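Local coordinates for protein HTH-type transcriptional regulator gadX (Escherichia coli, PDB 3MKL) that activates transcription of acid-resistance genes such as gadA, gadB and gadC, can repress gadW, and binds DNA through the AraC/XylS-type domain represented by this chain, at residues Q5-M8 with R9-V12; F89-V92 with F93-Y97. All blocks are in the same frame, centred on the assembly; numbering follows the deposited sequence.

How the contacts relate
Contact 1 comes first along the chain, at the start of helix 8-17, and contact 2 lies much later, within helix 86-97. Their centres are 25 Å apart on opposite sides of the chain's centre, and their nearest atoms stay about 8 Å from each other. Helix 51-67 joins the two ends of this all-helical AraC/XylS-type domain: Arg9 and Val12 of contact 1 touch it through Leu54, and Val92, Tyr96 and Tyr97 of contact 2 meet it as well. Contact 1 also packs against helix 37-46, in the first predicted helix-turn-helix motif, whereas contact 2 belongs to the second. Thus one contact starts the helix that packs on the first motif and the other builds part of a probable DNA-reading one.

Contact 1. Residues Q5-M8 with R9-V12; sequences QPNM and RTRV
Asn7 OD1 faces both polar groups of Thr10: it accepts a hydrogen bond from Thr10 N at 3.1 Å, and Thr10 OG1 lies 2.9 Å from it. This makes Asn7 the N-cap of helix 8-17. The amide N-H arrives nearly along the side-chain C=O axis (178°), since CG sits between the backbone N and the carbonyl carbon (chi1 65°), turning OD1 back over the first turn. Asparagine suits the place because its short side chain supplies an acceptor to an amide that has no earlier helical carbonyl to use. A water donates to Thr10 OG1 at 2.9 Å and lies unusually close to Asn7 N. Glu47 takes Met8 N, and weakly Arg9 N, which would place its negative charge near the positive end of the helix dipole. Regular helical bonds then begin with Arg11 N to Asn7 O and Val12 N to Met8 O. Selenomethionine Met8, bent at chi2 and chi3, leans on Leu40 and Leu44 while its CE comes 3.5 Å from Arg11 NH1. Pro6 precedes the cap: Pro6 CB lies 3.9 Å from Thr10 CG2, a methyl, and Pro6 O lies 3.4 Å from Arg11 CD.

Contact 2. Residues F89-V92 with F93-Y97; sequences FIYV and FRNYY
The side chains of Phe89 and Phe93, one helical turn apart, lie side by side and point the same way. CZ of Phe89 approaches CD1 of Phe93 to 4.2 Å, and the planes are inclined at 56°, an oblique pairing. In both residues CG is anti to the backbone N, which lays the rings along the same buried flank. Large, flat and apolar, they suit that flank: Phe89 reaches Ile74, Val77 and Ala78 of helix 74-80, and both rings touch Pro101. Tyr97 adds to the cluster, its CD1 lying 3.3 Å above the plane of the Phe93 ring, over the centre.

Four successive i to i+4 backbone bonds, from Phe93 N to Phe89 O through Tyr96 N to Val92 O, hold the turns together. Helix 86-97 closes the second predicted helix-turn-helix motif and, as in other AraC-family regulators, is probably a recognition helix; its apolar side is the one turned to the domain interior.

Polar groups gather on the exposed side. The ring of Tyr91 and the amide of Asn95 cross with planes 63° apart, and Asn95 ND2 stands 3.3 Å from Tyr91 CE1. A water bridges Tyr91 O and Asn95 OD1 at rather short distances; Tyr91 O, which also accepts from Asn95 N, thus has two partners. Arg94 pairs a polar end with a long aliphatic stem: its bend at chi3 (72°) folds the guanidinium back along the helix until Arg94 NH1 is 3.6 Å from Ile90 CG2, a methyl.

Contact 1. Residues Q5-M8 with R9-V12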
ATOM      1  N   GLN A   5      17.330  13.186  -7.322  1.00 60.55           N
ATOM      2  CA  GLN A   5      16.065  13.900  -7.668  1.00 58.33           C
ATOM      3  C   GLN A   5      14.858  12.945  -7.831  1.00 56.04           C
ATOM      4  O   GLN A   5      14.269  12.859  -8.927  1.00 57.07           O
ATOM      5  CB  GLN A   5      16.263  14.751  -8.939  1.00 60.93           C
ATOM      6  N   PRO A   6      14.490  12.206  -6.757  1.00 53.25           N
ATOM      7  CA  PRO A   6      13.283  11.382  -6.898  1.00 50.76           C
ATOM      8  C   PRO A   6      12.033  12.255  -6.934  1.00 47.67           C
ATOM      9  O   PRO A   6      11.921  13.180  -6.143  1.00 47.15           O
ATOM     10  CB  PRO A   6      13.295  10.509  -5.630  1.00 49.46           C
ATOM     11  CG  PRO A   6      14.739  10.567  -5.135  1.00 52.07           C
ATOM     12  CD  PRO A   6      15.178  11.956  -5.474  1.00 53.07           C
ATOM     13  N   ASN A   7      11.117  11.980  -7.857  1.00 46.51           N
ATOM     14  CA  ASN A   7       9.842  12.705  -7.916  1.00 43.89           C
ATOM     15  C   ASN A   7       8.965  12.429  -6.681  1.00 40.47           C
ATOM     16  O   ASN A   7       9.351  11.666  -5.786  1.00 39.67           O
ATOM     17  CB  ASN A   7       9.104  12.397  -9.226  1.00 44.72           C
ATOM     18  CG  ASN A   7       8.671  10.946  -9.326  1.00 45.66           C
ATOM     19  OD1 ASN A   7       8.342  10.306  -8.323  1.00 43.58           O
ATOM     20  ND2 ASN A   7       8.664  10.416 -10.543  1.00 48.24           N
HETATM   21  N   MSE A   8       7.791  13.044  -6.620  1.00 38.43           N
HETATM   22  CA  MSE A   8       7.073  13.100  -5.345  1.00 35.80           C
HETATM   23  C   MSE A   8       6.431  11.769  -4.962  1.00 34.03           C
HETATM   24  O   MSE A   8       6.494  11.368  -3.808  1.00 32.85           O
HETATM   25  CB  MSE A   8       6.045  14.229  -5.322  1.00 35.45           C
HETATM   26  CG  MSE A   8       5.476  14.494  -3.935  1.00 35.52           C
HETATM   27 SE   MSE A   8       6.804  15.162  -2.661  1.00 41.78          SE
HETATM   28  CE  MSE A   8       7.423  16.703  -3.698  1.00 40.40           C
ATOM     29  N   ARG A   9       5.842  11.086  -5.933  1.00 33.69           N
ATOM     30  CA  ARG A   9       5.271   9.763  -5.697  1.00 33.45           C
ATOM     31  C   ARG A   9       6.314   8.734  -5.205  1.00 33.51           C
ATOM     32  O   ARG A   9       6.009   7.934  -4.312  1.00 32.10           O
ATOM     33  CB  ARG A   9       4.481   9.253  -6.915  1.00 34.12           C
ATOM     34  CG  ARG A   9       5.251   9.057  -8.250  1.00 37.89           C
ATOM     35  CD  ARG A   9       4.245   8.806  -9.434  1.00 42.20           C
ATOM     36  NE  ARG A   9       3.320   7.705  -9.126  1.00 45.75           N
ATOM     37  CZ  ARG A   9       2.105   7.499  -9.655  1.00 48.45           C
ATOM     38  NH1 ARG A   9       1.404   6.446  -9.241  1.00 47.83           N
ATOM     39  NH2 ARG A   9       1.579   8.309 -10.582  1.00 49.69           N
ATOM     40  N   THR A  10       7.522   8.778  -5.777  1.00 34.38           N
ATOM     41  CA  THR A  10       8.652   7.935  -5.334  1.00 36.05           C
ATOM     42  C   THR A  10       9.040   8.185  -3.875  1.00 34.94           C
ATOM     43  O   THR A  10       9.234   7.237  -3.122  1.00 35.07           O
ATOM     44  CB  THR A  10       9.891   8.120  -6.239  1.00 38.22           C
ATOM     45  OG1 THR A  10       9.547   7.727  -7.569  1.00 40.33           O
ATOM     46  CG2 THR A  10      11.073   7.267  -5.769  1.00 40.49           C
ATOM     47  N   ARG A  11       9.136   9.461  -3.487  1.00 33.86           N
ATOM     48  CA  ARG A  11       9.505   9.832  -2.108  1.00 33.00           C
ATOM     49  C   ARG A  11       8.477   9.397  -1.069  1.00 30.72           C
ATOM     50  O   ARG A  11       8.850   8.999   0.030  1.00 30.90           O
ATOM     51  CB  ARG A  11       9.766  11.334  -1.988  1.00 32.21           C
ATOM     52  CG  ARG A  11      11.056  11.750  -2.641  1.00 35.79           C
ATOM     53  CD  ARG A  11      11.095  13.233  -2.834  1.00 39.19           C
ATOM     54  NE  ARG A  11      11.304  13.918  -1.564  1.00 40.79           N
ATOM     55  CZ  ARG A  11      11.041  15.205  -1.358  1.00 41.62           C
ATOM     56  NH1 ARG A  11      10.556  15.948  -2.345  1.00 43.16           N
ATOM     57  NH2 ARG A  11      11.262  15.748  -0.164  1.00 40.58           N
ATOM     58  N   VAL A  12       7.200   9.495  -1.435  1.00 29.32           N
ATOM     59  CA  VAL A  12       6.063   9.035  -0.642  1.00 27.91           C
ATOM     60  C   VAL A  12       6.059   7.496  -0.523  1.00 29.07           C
ATOM     61  O   VAL A  12       5.938   6.968   0.566  1.00 29.85           O
ATOM     62  CB  VAL A  12       4.715   9.549  -1.248  1.00 27.20           C
ATOM     63  CG1 VAL A  12       3.516   8.820  -0.645  1.00 25.80           C
ATOM     64  CG2 VAL A  12       4.561  11.037  -1.053  1.00 24.94           C
TER
HETATM   65  O   HOH W   1      11.356   9.642  -8.690  1.00 66.91           O

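Contact 2. Residues F89-V92 with F93-Y97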
ATOM      1  N   PHE A  89      -9.413  -6.401   2.127  1.00 28.47           N
ATOM      2  CA  PHE A  89      -8.132  -6.780   1.519  1.00 27.22           C
ATOM      3  C   PHE A  89      -8.341  -7.673   0.293  1.00 26.40           C
ATOM      4  O   PHE A  89      -7.771  -7.404  -0.756  1.00 24.14           O
ATOM      5  CB  PHE A  89      -7.205  -7.472   2.527  1.00 28.07           C
ATOM      6  CG  PHE A  89      -6.048  -8.198   1.897  1.00 29.13           C
ATOM      7  CD1 PHE A  89      -4.979  -7.499   1.353  1.00 30.61           C
ATOM      8  CD2 PHE A  89      -6.015  -9.587   1.869  1.00 31.09           C
ATOM      9  CE1 PHE A  89      -3.897  -8.195   0.796  1.00 30.52           C
ATOM     10  CE2 PHE A  89      -4.938 -10.272   1.322  1.00 31.07           C
ATOM     11  CZ  PHE A  89      -3.896  -9.577   0.776  1.00 30.71           C
ATOM     12  N   ILE A  90      -9.147  -8.732   0.425  1.00 26.86           N
ATOM     13  CA  ILE A  90      -9.464  -9.560  -0.749  1.00 27.41           C
ATOM     14  C   ILE A  90     -10.004  -8.736  -1.928  1.00 27.53           C
ATOM     15  O   ILE A  90      -9.561  -8.911  -3.069  1.00 27.31           O
ATOM     16  CB  ILE A  90     -10.457 -10.748  -0.402  1.00 29.93           C
ATOM     17  CG1 ILE A  90      -9.782 -11.777   0.542  1.00 27.07           C
ATOM     18  CG2 ILE A  90     -10.975 -11.406  -1.686  1.00 28.14           C
ATOM     19  CD1 ILE A  90     -10.767 -12.752   1.198  1.00 31.69           C
ATOM     20  N   TYR A  91     -10.936  -7.826  -1.649  1.00 28.48           N
ATOM     21  CA  TYR A  91     -11.530  -6.964  -2.682  1.00 28.82           C
ATOM     22  C   TYR A  91     -10.470  -6.120  -3.438  1.00 28.39           C
ATOM     23  O   TYR A  91     -10.503  -5.985  -4.661  1.00 28.17           O
ATOM     24  CB  TYR A  91     -12.588  -6.045  -2.058  1.00 29.55           C
ATOM     25  CG  TYR A  91     -12.760  -4.744  -2.808  1.00 30.89           C
ATOM     26  CD1 TYR A  91     -13.586  -4.675  -3.946  1.00 31.81           C
ATOM     27  CD2 TYR A  91     -12.125  -3.570  -2.383  1.00 27.87           C
ATOM     28  CE1 TYR A  91     -13.743  -3.474  -4.658  1.00 32.04           C
ATOM     29  CE2 TYR A  91     -12.300  -2.358  -3.090  1.00 30.25           C
ATOM     30  CZ  TYR A  91     -13.099  -2.338  -4.221  1.00 29.26           C
ATOM     31  OH  TYR A  91     -13.265  -1.192  -4.920  1.00 34.52           O
ATOM     32  N   VAL A  92      -9.543  -5.537  -2.689  1.00 27.94           N
ATOM     33  CA  VAL A  92      -8.577  -4.636  -3.288  1.00 28.50           C
ATOM     34  C   VAL A  92      -7.498  -5.430  -4.039  1.00 26.99           C
ATOM     35  O   VAL A  92      -6.982  -4.965  -5.073  1.00 26.41           O
ATOM     36  CB  VAL A  92      -7.955  -3.733  -2.213  1.00 29.32           C
ATOM     37  CG1 VAL A  92      -6.862  -2.897  -2.794  1.00 31.08           C
ATOM     38  CG2 VAL A  92      -9.031  -2.806  -1.665  1.00 33.32           C
ATOM     39  N   PHE A  93      -7.172  -6.619  -3.520  1.00 25.38           N
ATOM     40  CA  PHE A  93      -6.220  -7.524  -4.212  1.00 25.24           C
ATOM     41  C   PHE A  93      -6.798  -8.045  -5.520  1.00 25.83           C
ATOM     42  O   PHE A  93      -6.153  -7.971  -6.558  1.00 25.80           O
ATOM     43  CB  PHE A  93      -5.825  -8.672  -3.298  1.00 24.80           C
ATOM     44  CG  PHE A  93      -4.748  -9.583  -3.852  1.00 24.61           C
ATOM     45  CD1 PHE A  93      -3.437  -9.491  -3.386  1.00 22.49           C
ATOM     46  CD2 PHE A  93      -5.058 -10.570  -4.775  1.00 26.59           C
ATOM     47  CE1 PHE A  93      -2.450 -10.358  -3.846  1.00 25.06           C
ATOM     48  CE2 PHE A  93      -4.081 -11.456  -5.252  1.00 28.18           C
ATOM     49  CZ  PHE A  93      -2.765 -11.348  -4.783  1.00 28.66           C
ATOM     50  N   ARG A  94      -8.037  -8.522  -5.474  1.00 26.98           N
ATOM     51  CA  ARG A  94      -8.709  -8.957  -6.696  1.00 29.34           C
ATOM     52  C   ARG A  94      -8.803  -7.849  -7.761  1.00 29.54           C
ATOM     53  O   ARG A  94      -8.629  -8.133  -8.938  1.00 30.56           O
ATOM     54  CB  ARG A  94     -10.067  -9.592  -6.407  1.00 30.83           C
ATOM     55  CG  ARG A  94     -10.742 -10.094  -7.669  1.00 36.93           C
ATOM     56  CD  ARG A  94     -11.865 -11.100  -7.420  1.00 45.89           C
ATOM     57  NE  ARG A  94     -13.032 -10.441  -6.854  1.00 50.23           N
ATOM     58  CZ  ARG A  94     -13.449 -10.595  -5.599  1.00 52.80           C
ATOM     59  NH1 ARG A  94     -12.823 -11.418  -4.758  1.00 53.48           N
ATOM     60  NH2 ARG A  94     -14.509  -9.931  -5.185  1.00 55.27           N
ATOM     61  N   ASN A  95      -9.077  -6.603  -7.348  1.00 28.94           N
ATOM     62  CA  ASN A  95      -9.093  -5.473  -8.269  1.00 30.43           C
ATOM     63  C   ASN A  95      -7.726  -5.248  -8.887  1.00 29.83           C
ATOM     64  O   ASN A  95      -7.615  -5.016 -10.079  1.00 31.57           O
ATOM     65  CB  ASN A  95      -9.538  -4.178  -7.575  1.00 30.68           C
ATOM     66  CG  ASN A  95     -11.029  -3.980  -7.599  1.00 34.43           C
ATOM     67  OD1 ASN A  95     -11.776  -4.808  -8.131  1.00 37.90           O
ATOM     68  ND2 ASN A  95     -11.482  -2.857  -7.043  1.00 37.38           N
ATOM     69  N   TYR A  96      -6.694  -5.308  -8.048  1.00 28.19           N
ATOM     70  CA  TYR A  96      -5.335  -5.048  -8.470  1.00 27.57           C
ATOM     71  C   TYR A  96      -4.724  -6.163  -9.336  1.00 27.74           C
ATOM     72  O   TYR A  96      -3.946  -5.876 -10.236  1.00 28.88           O
ATOM     73  CB  TYR A  96      -4.452  -4.810  -7.240  1.00 26.19           C
ATOM     74  CG  TYR A  96      -3.220  -3.964  -7.528  1.00 27.84           C
ATOM     75  CD1 TYR A  96      -3.262  -2.578  -7.392  1.00 27.18           C
ATOM     76  CD2 TYR A  96      -2.007  -4.549  -7.936  1.00 29.25           C
ATOM     77  CE1 TYR A  96      -2.143  -1.789  -7.662  1.00 28.82           C
ATOM     78  CE2 TYR A  96      -0.878  -3.759  -8.192  1.00 29.00           C
ATOM     79  CZ  TYR A  96      -0.964  -2.386  -8.046  1.00 27.86           C
ATOM     80  OH  TYR A  96       0.106  -1.597  -8.289  1.00 28.52           O
ATOM     81  N   TYR A  97      -5.071  -7.422  -9.074  1.00 27.56           N
ATOM     82  CA  TYR A  97      -4.363  -8.562  -9.709  1.00 28.40           C
ATOM     83  C   TYR A  97      -5.246  -9.461 -10.596  1.00 30.20           C
ATOM     84  O   TYR A  97      -4.743 -10.268 -11.383  1.00 30.89           O
ATOM     85  CB  TYR A  97      -3.634  -9.392  -8.641  1.00 28.14           C
ATOM     86  CG  TYR A  97      -2.438  -8.692  -8.039  1.00 27.57           C
ATOM     87  CD1 TYR A  97      -2.360  -8.417  -6.660  1.00 24.67           C
ATOM     88  CD2 TYR A  97      -1.370  -8.296  -8.849  1.00 28.22           C
ATOM     89  CE1 TYR A  97      -1.216  -7.784  -6.125  1.00 22.94           C
ATOM     90  CE2 TYR A  97      -0.251  -7.661  -8.320  1.00 26.70           C
ATOM     91  CZ  TYR A  97      -0.182  -7.400  -6.974  1.00 25.40           C
ATOM     92  OH  TYR A  97       0.961  -6.756  -6.510  1.00 30.86           O
TER
HETATM   93  O   HOH W   2     -12.458  -6.424  -6.372  1.00 43.25           O